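Local coordinates for Dps family DNA-binding stress response protein (Thermosynechococcus elongatus, PDB 2C41) that probably binds and oxidises iron, and may bind DNA, as a twelve-subunit ferritin-like cage of the Dps family, and probably protects against oxidative stress, at residues T13-E18 with A63-M68; A20-M25 with S53-M58; Q72-A75 with D79-K82. All coordinates share one frame; numbering follows the deposited sequence.

Contact 1 (T13-E18 with A63-M68); sequences TTLKRE and AERSLM
Leu15 presents its CB and both methyls to the helix of residues 63-68, where Arg65 and Ser66 receive it. Its two branches divide around one methylene: CD1 and CD2 of Leu15 each lie 3.8 Å from CG of Arg65. The arginine offers this aliphatic root because CG stands anti to the backbone N (chi1 -169°) and the chain then bends at chi2 (70°), leading the guanidinium away from the leucine. That charged end is held by other parts of the fold: NE bonds to Thr128, NH1 pairs with Asp125, and NH2 reaches Gln140 of a neighbouring subunit. On the other flank the hydroxyl of Ser66 comes close to the leucine root, with OG 3.4 Å from Leu15 CB, a van der Waals contact. A single water ties this hydroxyl back to the first helix, standing 2.7 Å from Ser66 OG and accepting from Lys16 NZ at 2.8 Å. No direct hydrogen bond joins the segments. The contact is buried between helix 6-35 and helix 41-68; helix 126-149 adds Thr128 and Tyr132 against Leu15, while helix 95-122 packs against Thr14 and Glu18.

Contact 2 (A20-M25 with S53-M58); sequences ANAVVM and SEVFAM
Val55 sends its CG1 methyl into the angle between Ala22 and Met25, one turn apart on the facing helix. Apolar side chains make most of the contact, and no hydrogen bond crosses it. CG1 of Val55 lies 3.8 Å from CB of Met25 and 4.5 Å from CB of Ala22. A chi1 of 171° swings this methyl across from the valine's own backbone N and leaves CG2 beside that nitrogen. The methionine meets the valine at about a right angle, and only the start of its chain takes part: the bend at chi2 (68°) carries the thioether away. A second apolar touch joins CB of Ala22 to CB of Met58, 4.4 Å apart, and here too the sulphur end of the methionine turns elsewhere.

One further contact is of a methyl with a backbone carbonyl oxygen: CG1 of Val55 comes within 3.4 Å of O of Ala22. The small side chain of Ala22 is consistent with this close approach: the CA atoms of Ala22 and Val55 are 6.0 Å apart, and the axes of these short helical segments approach to 8.4 Å, running roughly antiparallel (150°).

Around this buried seam between helix 6-35 and helix 41-68, helix 126-149 receives Val55 on His142 and Met58 on Leu135, Thr138 and His139. Met25 also packs on Asn105 and His106 of helix 95-122.

Contact 3 (Q72-A75 with D79-K82); sequences QPVA and DYLK
Tyr80 donates its phenolic hydrogen to a water 2.6 Å from its OH; that water lies at the ring edge, in plane. The same water donates to O of Ala75 at 2.7 Å, so the hydroxyl is coupled to the loop backbone through one molecule rather than directly. A second water makes a similar bridge: it accepts from N of Ala75 at 2.8 Å and donates to OD1 of Asp79 at 2.8 Å. Both backbone polar atoms of Ala75 are thus satisfied by waters shared with Asp79 and Tyr80, and these bridges are the polar link between the two segments.

The apolar part of the contact is built on Val74. Its CG1 sits over one face of the Tyr80 ring as a CH-pi contact, 4.0 Å from the centroid and 27° off the normal, displaced toward CD1 and CE1. With chi1 at -178°, opposite the backbone N, this methyl also touches CB of Asp79, at 3.7 Å, and so fills the angle between the tyrosine ring and the aspartate root. Val74 also packs on Lys16 and Gln19 of helix 6-35. Trp34 of a neighbouring subunit packs on Pro73 and on Tyr80.

The whole is a loop folding back on the short helix 80-83 that follows it. Such a short helix, set in the long connection between the second and third helices of the four-helix bundle, is characteristic of Dps proteins within the ferritin-like fold.

How the contacts relate
Contacts 1 and 2 are two stations along one helix pair, 6-35 with 41-68, with centres about 13 Å apart. Contact 3 belongs to the connection that follows, and its centre is about 10 Å from that of contact 1 and about 13 Å from that of contact 2. Lys16 ties it to contact 1, with NZ 2.7 Å from O of Gln72, a probable hydrogen bond. Val23 ties it to contact 2, with CG2 3.6 Å from CE1 of Tyr80. All three reach the same neighbouring subunit, whose Trp34 packs on contacts 1 and 3, while Phe56 of contact 2 meets its own counterpart. No metal site is assigned here; in Dps relatives the ferroxidase centres lie at subunit interfaces.

Contact 1 (T13-E18 with A63-M68)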
ATOM      1  N   THR C  13      27.932  30.176  -3.120  1.00 15.70           N
ATOM      2  CA  THR C  13      27.369  31.290  -2.351  1.00 15.83           C
ATOM      3  C   THR C  13      25.840  31.331  -2.512  1.00 15.29           C
ATOM      4  O   THR C  13      25.123  31.476  -1.523  1.00 15.13           O
ATOM      5  CB  THR C  13      28.035  32.632  -2.759  1.00 15.89           C
ATOM      6  OG1 THR C  13      29.424  32.582  -2.417  1.00 16.37           O
ATOM      7  CG2 THR C  13      27.373  33.819  -2.072  1.00 17.35           C
ATOM      8  N   THR C  14      25.351  31.157  -3.742  1.00 14.87           N
ATOM      9  CA  THR C  14      23.903  31.161  -3.981  1.00 14.42           C
ATOM     10  C   THR C  14      23.217  30.020  -3.231  1.00 14.43           C
ATOM     11  O   THR C  14      22.143  30.215  -2.666  1.00 13.95           O
ATOM     12  CB  THR C  14      23.506  31.102  -5.476  1.00 14.57           C
ATOM     13  OG1 THR C  14      23.662  29.767  -5.991  1.00 14.00           O
ATOM     14  CG2 THR C  14      24.309  32.118  -6.311  1.00 14.00           C
ATOM     15  N   LEU C  15      23.840  28.844  -3.211  1.00 13.80           N
ATOM     16  CA  LEU C  15      23.209  27.681  -2.561  1.00 13.95           C
ATOM     17  C   LEU C  15      23.070  27.894  -1.055  1.00 14.07           C
ATOM     18  O   LEU C  15      22.071  27.510  -0.465  1.00 13.89           O
ATOM     19  CB  LEU C  15      23.962  26.380  -2.855  1.00 14.04           C
ATOM     20  CG  LEU C  15      23.803  25.866  -4.291  1.00 13.50           C
ATOM     21  CD1 LEU C  15      24.940  24.925  -4.681  1.00 13.85           C
ATOM     22  CD2 LEU C  15      22.409  25.206  -4.511  1.00 13.62           C
ATOM     23  N   LYS C  16      24.070  28.515  -0.444  1.00 14.04           N
ATOM     24  CA  LYS C  16      24.004  28.792   0.992  1.00 14.41           C
ATOM     25  C   LYS C  16      22.855  29.750   1.307  1.00 14.23           C
ATOM     26  O   LYS C  16      22.078  29.514   2.240  1.00 14.07           O
ATOM     27  CB  LYS C  16      25.338  29.343   1.510  1.00 14.68           C
ATOM     28  CG  LYS C  16      26.464  28.324   1.492  1.00 16.40           C
ATOM     29  CD  LYS C  16      27.470  28.648   2.588  1.00 20.45           C
ATOM     30  CE  LYS C  16      28.919  28.449   2.176  1.00 22.82           C
ATOM     31  NZ  LYS C  16      29.236  27.353   1.212  1.00 22.34           N
ATOM     32  N   ARG C  17      22.748  30.823   0.523  1.00 13.95           N
ATOM     33  CA  ARG C  17      21.666  31.790   0.689  1.00 13.73           C
ATOM     34  C   ARG C  17      20.303  31.129   0.474  1.00 13.46           C
ATOM     35  O   ARG C  17      19.381  31.320   1.272  1.00 13.27           O
ATOM     36  CB  ARG C  17      21.840  32.976  -0.271  1.00 13.23           C
ATOM     37  CG  ARG C  17      20.670  33.979  -0.243  1.00 13.10           C
ATOM     38  CD  ARG C  17      20.983  35.286  -1.015  1.00 13.40           C
ATOM     39  NE  ARG C  17      21.836  35.074  -2.190  1.00 13.93           N
ATOM     40  CZ  ARG C  17      21.453  34.484  -3.325  1.00 15.43           C
ATOM     41  NH1 ARG C  17      20.215  34.024  -3.470  1.00 12.65           N
ATOM     42  NH2 ARG C  17      22.325  34.350  -4.324  1.00 13.87           N
ATOM     43  N   GLU C  18      20.194  30.355  -0.607  1.00 13.27           N
ATOM     44  CA  GLU C  18      18.952  29.687  -0.950  1.00 13.20           C
ATOM     45  C   GLU C  18      18.559  28.670   0.131  1.00 13.25           C
ATOM     46  O   GLU C  18      17.391  28.603   0.540  1.00 12.89           O
ATOM     47  CB  GLU C  18      19.070  29.034  -2.329  1.00 13.49           C
ATOM     48  CG  GLU C  18      19.187  30.050  -3.485  1.00 13.05           C
ATOM     49  CD  GLU C  18      17.842  30.573  -3.979  1.00 15.00           C
ATOM     50  OE1 GLU C  18      16.789  30.214  -3.398  1.00 15.38           O
ATOM     51  OE2 GLU C  18      17.833  31.348  -4.966  1.00 14.06           O
ATOM     52  N   ALA C  63      21.004  21.993   0.487  1.00 13.85           N
ATOM     53  CA  ALA C  63      22.171  21.727   1.318  1.00 13.65           C
ATOM     54  C   ALA C  63      23.082  20.696   0.670  1.00 13.58           C
ATOM     55  O   ALA C  63      24.283  20.914   0.534  1.00 13.54           O
ATOM     56  CB  ALA C  63      21.743  21.265   2.703  1.00 14.18           C
ATOM     57  N   GLU C  64      22.503  19.580   0.237  1.00 13.60           N
ATOM     58  CA  GLU C  64      23.319  18.516  -0.345  1.00 13.79           C
ATOM     59  C   GLU C  64      23.887  18.883  -1.719  1.00 13.78           C
ATOM     60  O   GLU C  64      24.935  18.362  -2.118  1.00 13.87           O
ATOM     61  CB  GLU C  64      22.570  17.182  -0.325  1.00 13.45           C
ATOM     62  CG  GLU C  64      22.184  16.793   1.115  1.00 13.91           C
ATOM     63  CD  GLU C  64      22.039  15.312   1.335  1.00 15.90           C
ATOM     64  OE1 GLU C  64      21.660  14.581   0.385  1.00 16.72           O
ATOM     65  OE2 GLU C  64      22.299  14.888   2.481  1.00 16.44           O
ATOM     66  N   ARG C  65      23.233  19.813  -2.420  1.00 13.40           N
ATOM     67  CA  ARG C  65      23.790  20.321  -3.678  1.00 13.55           C
ATOM     68  C   ARG C  65      25.185  20.919  -3.452  1.00 13.70           C
ATOM     69  O   ARG C  65      26.097  20.687  -4.247  1.00 13.48           O
ATOM     70  CB  ARG C  65      22.859  21.338  -4.348  1.00 13.50           C
ATOM     71  CG  ARG C  65      23.274  21.699  -5.794  1.00 13.61           C
ATOM     72  CD  ARG C  65      23.044  20.534  -6.784  1.00 13.39           C
ATOM     73  NE  ARG C  65      23.750  20.758  -8.053  1.00 13.87           N
ATOM     74  CZ  ARG C  65      24.136  19.789  -8.881  1.00 14.55           C
ATOM     75  NH1 ARG C  65      24.793  20.087 -10.001  1.00 13.51           N
ATOM     76  NH2 ARG C  65      23.871  18.518  -8.595  1.00 11.59           N
ATOM     77  N   SER C  66      25.350  21.658  -2.352  1.00 13.60           N
ATOM     78  CA  SER C  66      26.664  22.209  -1.996  1.00 14.22           C
ATOM     79  C   SER C  66      27.715  21.110  -1.836  1.00 14.63           C
ATOM     80  O   SER C  66      28.840  21.239  -2.330  1.00 14.61           O
ATOM     81  CB  SER C  66      26.579  23.054  -0.729  1.00 14.24           C
ATOM     82  OG  SER C  66      25.865  24.251  -0.973  1.00 15.21           O
ATOM     83  N   LEU C  67      27.351  20.036  -1.138  1.00 14.87           N
ATOM     84  CA  LEU C  67      28.244  18.886  -0.958  1.00 15.62           C
ATOM     85  C   LEU C  67      28.616  18.220  -2.282  1.00 15.79           C
ATOM     86  O   LEU C  67      29.759  17.809  -2.475  1.00 15.39           O
ATOM     87  CB  LEU C  67      27.615  17.840  -0.034  1.00 15.74           C
ATOM     88  CG  LEU C  67      27.572  17.978   1.496  1.00 18.15           C
ATOM     89  CD1 LEU C  67      28.794  18.655   2.102  1.00 18.41           C
ATOM     90  CD2 LEU C  67      26.318  18.649   1.943  1.00 20.39           C
ATOM     91  N   MET C  68      27.647  18.127  -3.196  1.00 15.72           N
ATOM     92  CA  MET C  68      27.879  17.513  -4.505  1.00 16.94           C
ATOM     93  C   MET C  68      28.819  18.336  -5.386  1.00 16.44           C
ATOM     94  O   MET C  68      29.379  17.824  -6.372  1.00 16.66           O
ATOM     95  CB  MET C  68      26.552  17.267  -5.220  1.00 16.89           C
ATOM     96  CG  MET C  68      25.719  16.200  -4.551  1.00 18.53           C
ATOM     97  SD  MET C  68      24.079  16.056  -5.293  1.00 21.94           S
ATOM     98  CE  MET C  68      23.124  16.012  -3.806  1.00 21.88           C
TER
HETATM   99  O   HOH W   1      27.648  26.317  -0.863  1.00 17.84           O

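Contact 2 (A20-M25 with S53-M58)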
ATOM      1  N   ALA C  20      19.512  28.660   3.325  1.00 12.76           N
ATOM      2  CA  ALA C  20      19.139  29.451   4.501  1.00 12.84           C
ATOM      3  C   ALA C  20      17.722  30.006   4.364  1.00 12.84           C
ATOM      4  O   ALA C  20      16.950  29.953   5.323  1.00 12.96           O
ATOM      5  CB  ALA C  20      20.153  30.597   4.731  1.00 12.27           C
ATOM      6  N   ASN C  21      17.386  30.505   3.169  1.00 12.87           N
ATOM      7  CA  ASN C  21      16.034  30.990   2.880  1.00 12.91           C
ATOM      8  C   ASN C  21      14.973  29.903   3.033  1.00 12.86           C
ATOM      9  O   ASN C  21      13.889  30.163   3.548  1.00 12.76           O
ATOM     10  CB  ASN C  21      15.931  31.629   1.489  1.00 12.75           C
ATOM     11  CG  ASN C  21      16.579  33.008   1.420  1.00 13.12           C
ATOM     12  OD1 ASN C  21      16.812  33.542   0.329  1.00 15.32           O
ATOM     13  ND2 ASN C  21      16.862  33.591   2.571  1.00 10.21           N
ATOM     14  N   ALA C  22      15.294  28.686   2.596  1.00 12.61           N
ATOM     15  CA  ALA C  22      14.362  27.562   2.732  1.00 12.73           C
ATOM     16  C   ALA C  22      14.081  27.269   4.211  1.00 12.75           C
ATOM     17  O   ALA C  22      12.933  27.025   4.603  1.00 12.71           O
ATOM     18  CB  ALA C  22      14.901  26.331   2.031  1.00 12.68           C
ATOM     19  N   VAL C  23      15.131  27.302   5.029  1.00 12.64           N
ATOM     20  CA  VAL C  23      14.994  27.063   6.473  1.00 12.85           C
ATOM     21  C   VAL C  23      14.105  28.132   7.127  1.00 13.08           C
ATOM     22  O   VAL C  23      13.170  27.801   7.858  1.00 12.92           O
ATOM     23  CB  VAL C  23      16.376  27.004   7.170  1.00 12.84           C
ATOM     24  CG1 VAL C  23      16.220  26.998   8.696  1.00 12.49           C
ATOM     25  CG2 VAL C  23      17.153  25.770   6.682  1.00 13.26           C
ATOM     26  N   VAL C  24      14.391  29.410   6.859  1.00 13.20           N
ATOM     27  CA  VAL C  24      13.603  30.504   7.450  1.00 13.40           C
ATOM     28  C   VAL C  24      12.163  30.495   6.933  1.00 13.65           C
ATOM     29  O   VAL C  24      11.217  30.683   7.704  1.00 13.24           O
ATOM     30  CB  VAL C  24      14.269  31.893   7.218  1.00 13.77           C
ATOM     31  CG1 VAL C  24      13.357  33.054   7.687  1.00 14.54           C
ATOM     32  CG2 VAL C  24      15.595  31.931   7.930  1.00 13.69           C
ATOM     33  N   MET C  25      12.000  30.269   5.635  1.00 13.63           N
ATOM     34  CA  MET C  25      10.681  30.196   5.031  1.00 14.13           C
ATOM     35  C   MET C  25       9.858  29.059   5.641  1.00 13.89           C
ATOM     36  O   MET C  25       8.663  29.207   5.915  1.00 13.81           O
ATOM     37  CB  MET C  25      10.819  29.975   3.531  1.00 14.61           C
ATOM     38  CG  MET C  25       9.589  30.340   2.781  1.00 16.60           C
ATOM     39  SD  MET C  25       9.321  32.126   2.851  1.00 19.38           S
ATOM     40  CE  MET C  25       7.774  32.132   1.960  1.00 17.00           C
ATOM     41  N   SER C  53       5.542  22.140   4.116  1.00 13.77           N
ATOM     42  CA  SER C  53       6.169  20.836   3.846  1.00 14.59           C
ATOM     43  C   SER C  53       6.925  20.802   2.527  1.00 14.10           C
ATOM     44  O   SER C  53       7.960  20.146   2.422  1.00 13.66           O
ATOM     45  CB  SER C  53       5.130  19.715   3.872  1.00 15.15           C
ATOM     46  OG  SER C  53       4.742  19.463   5.206  1.00 19.52           O
ATOM     47  N   GLU C  54       6.394  21.490   1.517  1.00 13.68           N
ATOM     48  CA  GLU C  54       7.056  21.574   0.222  1.00 13.93           C
ATOM     49  C   GLU C  54       8.329  22.407   0.282  1.00 13.57           C
ATOM     50  O   GLU C  54       9.341  22.033  -0.302  1.00 13.66           O
ATOM     51  CB  GLU C  54       6.100  22.092  -0.843  1.00 14.21           C
ATOM     52  CG  GLU C  54       5.024  21.062  -1.186  1.00 15.33           C
ATOM     53  CD  GLU C  54       4.200  21.467  -2.386  1.00 18.74           C
ATOM     54  OE1 GLU C  54       4.112  20.655  -3.331  1.00 22.16           O
ATOM     55  OE2 GLU C  54       3.657  22.594  -2.389  1.00 17.60           O
ATOM     56  N   VAL C  55       8.285  23.508   1.019  1.00 13.06           N
ATOM     57  CA  VAL C  55       9.491  24.300   1.270  1.00 13.39           C
ATOM     58  C   VAL C  55      10.500  23.483   2.085  1.00 13.33           C
ATOM     59  O   VAL C  55      11.687  23.472   1.776  1.00 12.99           O
ATOM     60  CB  VAL C  55       9.176  25.622   1.989  1.00 13.08           C
ATOM     61  CG1 VAL C  55      10.466  26.318   2.420  1.00 13.89           C
ATOM     62  CG2 VAL C  55       8.351  26.548   1.080  1.00 12.99           C
ATOM     63  N   PHE C  56      10.006  22.769   3.097  1.00 13.36           N
ATOM     64  CA  PHE C  56      10.860  21.934   3.938  1.00 13.72           C
ATOM     65  C   PHE C  56      11.756  21.006   3.125  1.00 13.57           C
ATOM     66  O   PHE C  56      12.958  20.916   3.390  1.00 13.76           O
ATOM     67  CB  PHE C  56      10.022  21.074   4.896  1.00 14.06           C
ATOM     68  CG  PHE C  56      10.843  20.076   5.663  1.00 14.67           C
ATOM     69  CD1 PHE C  56      10.917  18.748   5.246  1.00 15.50           C
ATOM     70  CD2 PHE C  56      11.565  20.473   6.783  1.00 16.02           C
ATOM     71  CE1 PHE C  56      11.691  17.822   5.949  1.00 16.98           C
ATOM     72  CE2 PHE C  56      12.344  19.553   7.495  1.00 15.87           C
ATOM     73  CZ  PHE C  56      12.403  18.228   7.072  1.00 15.92           C
ATOM     74  N   ALA C  57      11.157  20.320   2.151  1.00 13.71           N
ATOM     75  CA  ALA C  57      11.857  19.340   1.316  1.00 13.78           C
ATOM     76  C   ALA C  57      13.041  19.960   0.589  1.00 13.98           C
ATOM     77  O   ALA C  57      14.012  19.276   0.257  1.00 14.08           O
ATOM     78  CB  ALA C  57      10.895  18.723   0.318  1.00 13.77           C
ATOM     79  N   MET C  58      12.956  21.264   0.336  1.00 13.60           N
ATOM     80  CA  MET C  58      14.006  21.975  -0.379  1.00 13.46           C
ATOM     81  C   MET C  58      15.278  22.152   0.430  1.00 13.48           C
ATOM     82  O   MET C  58      16.356  22.305  -0.145  1.00 13.31           O
ATOM     83  CB  MET C  58      13.506  23.346  -0.822  1.00 13.64           C
ATOM     84  CG  MET C  58      12.281  23.263  -1.707  1.00 12.81           C
ATOM     85  SD  MET C  58      11.867  24.932  -2.242  1.00 13.53           S
ATOM     86  CE  MET C  58      10.232  24.662  -2.910  1.00 14.20           C
TER

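Contact 3 (Q72-A75 with D79-K82)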
ATOM      1  N   GLN C  72      30.474  23.150   1.138  1.00 17.87           N
ATOM      2  CA  GLN C  72      29.734  22.844   2.354  1.00 18.24           C
ATOM      3  C   GLN C  72      28.467  23.689   2.422  1.00 17.65           C
ATOM      4  O   GLN C  72      28.483  24.868   2.040  1.00 17.35           O
ATOM      5  CB  GLN C  72      30.585  23.153   3.584  1.00 18.55           C
ATOM      6  CG  GLN C  72      31.753  22.191   3.804  1.00 22.10           C
ATOM      7  CD  GLN C  72      32.311  22.280   5.206  1.00 24.69           C
ATOM      8  OE1 GLN C  72      32.956  21.353   5.690  1.00 27.86           O
ATOM      9  NE2 GLN C  72      32.060  23.397   5.872  1.00 27.02           N
ATOM     10  N   PRO C  73      27.380  23.112   2.955  1.00 16.98           N
ATOM     11  CA  PRO C  73      26.168  23.897   3.136  1.00 16.81           C
ATOM     12  C   PRO C  73      26.275  24.772   4.384  1.00 16.38           C
ATOM     13  O   PRO C  73      27.228  24.645   5.150  1.00 16.24           O
ATOM     14  CB  PRO C  73      25.099  22.824   3.357  1.00 16.44           C
ATOM     15  CG  PRO C  73      25.838  21.722   4.050  1.00 16.46           C
ATOM     16  CD  PRO C  73      27.224  21.730   3.456  1.00 16.92           C
ATOM     17  N   VAL C  74      25.306  25.661   4.581  1.00 16.30           N
ATOM     18  CA  VAL C  74      25.129  26.284   5.883  1.00 16.16           C
ATOM     19  C   VAL C  74      24.772  25.126   6.816  1.00 16.26           C
ATOM     20  O   VAL C  74      24.033  24.219   6.419  1.00 16.40           O
ATOM     21  CB  VAL C  74      24.006  27.339   5.870  1.00 16.16           C
ATOM     22  CG1 VAL C  74      23.886  28.010   7.231  1.00 15.95           C
ATOM     23  CG2 VAL C  74      24.276  28.397   4.776  1.00 15.23           C
ATOM     24  N   ALA C  75      25.303  25.134   8.036  1.00 16.03           N
ATOM     25  CA  ALA C  75      25.050  24.017   8.961  1.00 16.24           C
ATOM     26  C   ALA C  75      24.925  24.432  10.428  1.00 16.40           C
ATOM     27  O   ALA C  75      24.114  23.877  11.165  1.00 16.31           O
ATOM     28  CB  ALA C  75      26.123  22.948   8.797  1.00 16.68           C
ATOM     29  N   ASP C  79      24.080  30.391  12.025  1.00 16.53           N
ATOM     30  CA  ASP C  79      24.399  30.989  10.727  1.00 16.70           C
ATOM     31  C   ASP C  79      23.174  31.303   9.860  1.00 16.50           C
ATOM     32  O   ASP C  79      23.244  32.180   9.003  1.00 16.33           O
ATOM     33  CB  ASP C  79      25.388  30.118   9.936  1.00 17.04           C
ATOM     34  CG  ASP C  79      26.812  30.169  10.490  1.00 18.31           C
ATOM     35  OD1 ASP C  79      27.676  29.421   9.981  1.00 18.75           O
ATOM     36  OD2 ASP C  79      27.082  30.958  11.416  1.00 20.43           O
ATOM     37  N   TYR C  80      22.064  30.597  10.071  1.00 16.08           N
ATOM     38  CA  TYR C  80      20.921  30.710   9.155  1.00 16.24           C
ATOM     39  C   TYR C  80      20.402  32.135   9.001  1.00 16.47           C
ATOM     40  O   TYR C  80      20.221  32.611   7.886  1.00 16.37           O
ATOM     41  CB  TYR C  80      19.791  29.764   9.548  1.00 15.74           C
ATOM     42  CG  TYR C  80      20.089  28.318   9.202  1.00 15.25           C
ATOM     43  CD1 TYR C  80      20.221  27.915   7.872  1.00 16.07           C
ATOM     44  CD2 TYR C  80      20.225  27.354  10.208  1.00 15.30           C
ATOM     45  CE1 TYR C  80      20.504  26.582   7.541  1.00 15.19           C
ATOM     46  CE2 TYR C  80      20.503  26.022   9.892  1.00 14.84           C
ATOM     47  CZ  TYR C  80      20.631  25.645   8.555  1.00 15.28           C
ATOM     48  OH  TYR C  80      20.892  24.331   8.240  1.00 15.15           O
ATOM     49  N   LEU C  81      20.193  32.815  10.122  1.00 16.93           N
ATOM     50  CA  LEU C  81      19.670  34.179  10.086  1.00 18.02           C
ATOM     51  C   LEU C  81      20.702  35.213   9.611  1.00 18.36           C
ATOM     52  O   LEU C  81      20.340  36.337   9.254  1.00 18.98           O
ATOM     53  CB  LEU C  81      19.086  34.560  11.444  1.00 17.67           C
ATOM     54  CG  LEU C  81      17.817  33.798  11.844  1.00 19.27           C
ATOM     55  CD1 LEU C  81      17.309  34.290  13.174  1.00 20.99           C
ATOM     56  CD2 LEU C  81      16.729  33.939  10.800  1.00 19.82           C
ATOM     57  N   LYS C  82      21.973  34.820   9.602  1.00 18.71           N
ATOM     58  CA  LYS C  82      23.049  35.671   9.096  1.00 19.17           C
ATOM     59  C   LYS C  82      23.152  35.624   7.578  1.00 18.99           C
ATOM     60  O   LYS C  82      23.644  36.572   6.960  1.00 19.16           O
ATOM     61  CB  LYS C  82      24.395  35.260   9.696  1.00 19.86           C
ATOM     62  CG  LYS C  82      24.496  35.452  11.192  1.00 22.02           C
ATOM     63  CD  LYS C  82      25.925  35.211  11.653  1.00 25.34           C
ATOM     64  CE  LYS C  82      26.089  35.525  13.134  1.00 27.24           C
ATOM     65  NZ  LYS C  82      25.462  34.479  13.992  1.00 29.45           N
TER
HETATM   66  O   HOH W   2      21.691  23.000  10.358  1.00 13.46           O
HETATM   67  O   HOH W   3      27.349  26.875   8.896  1.00 14.37           O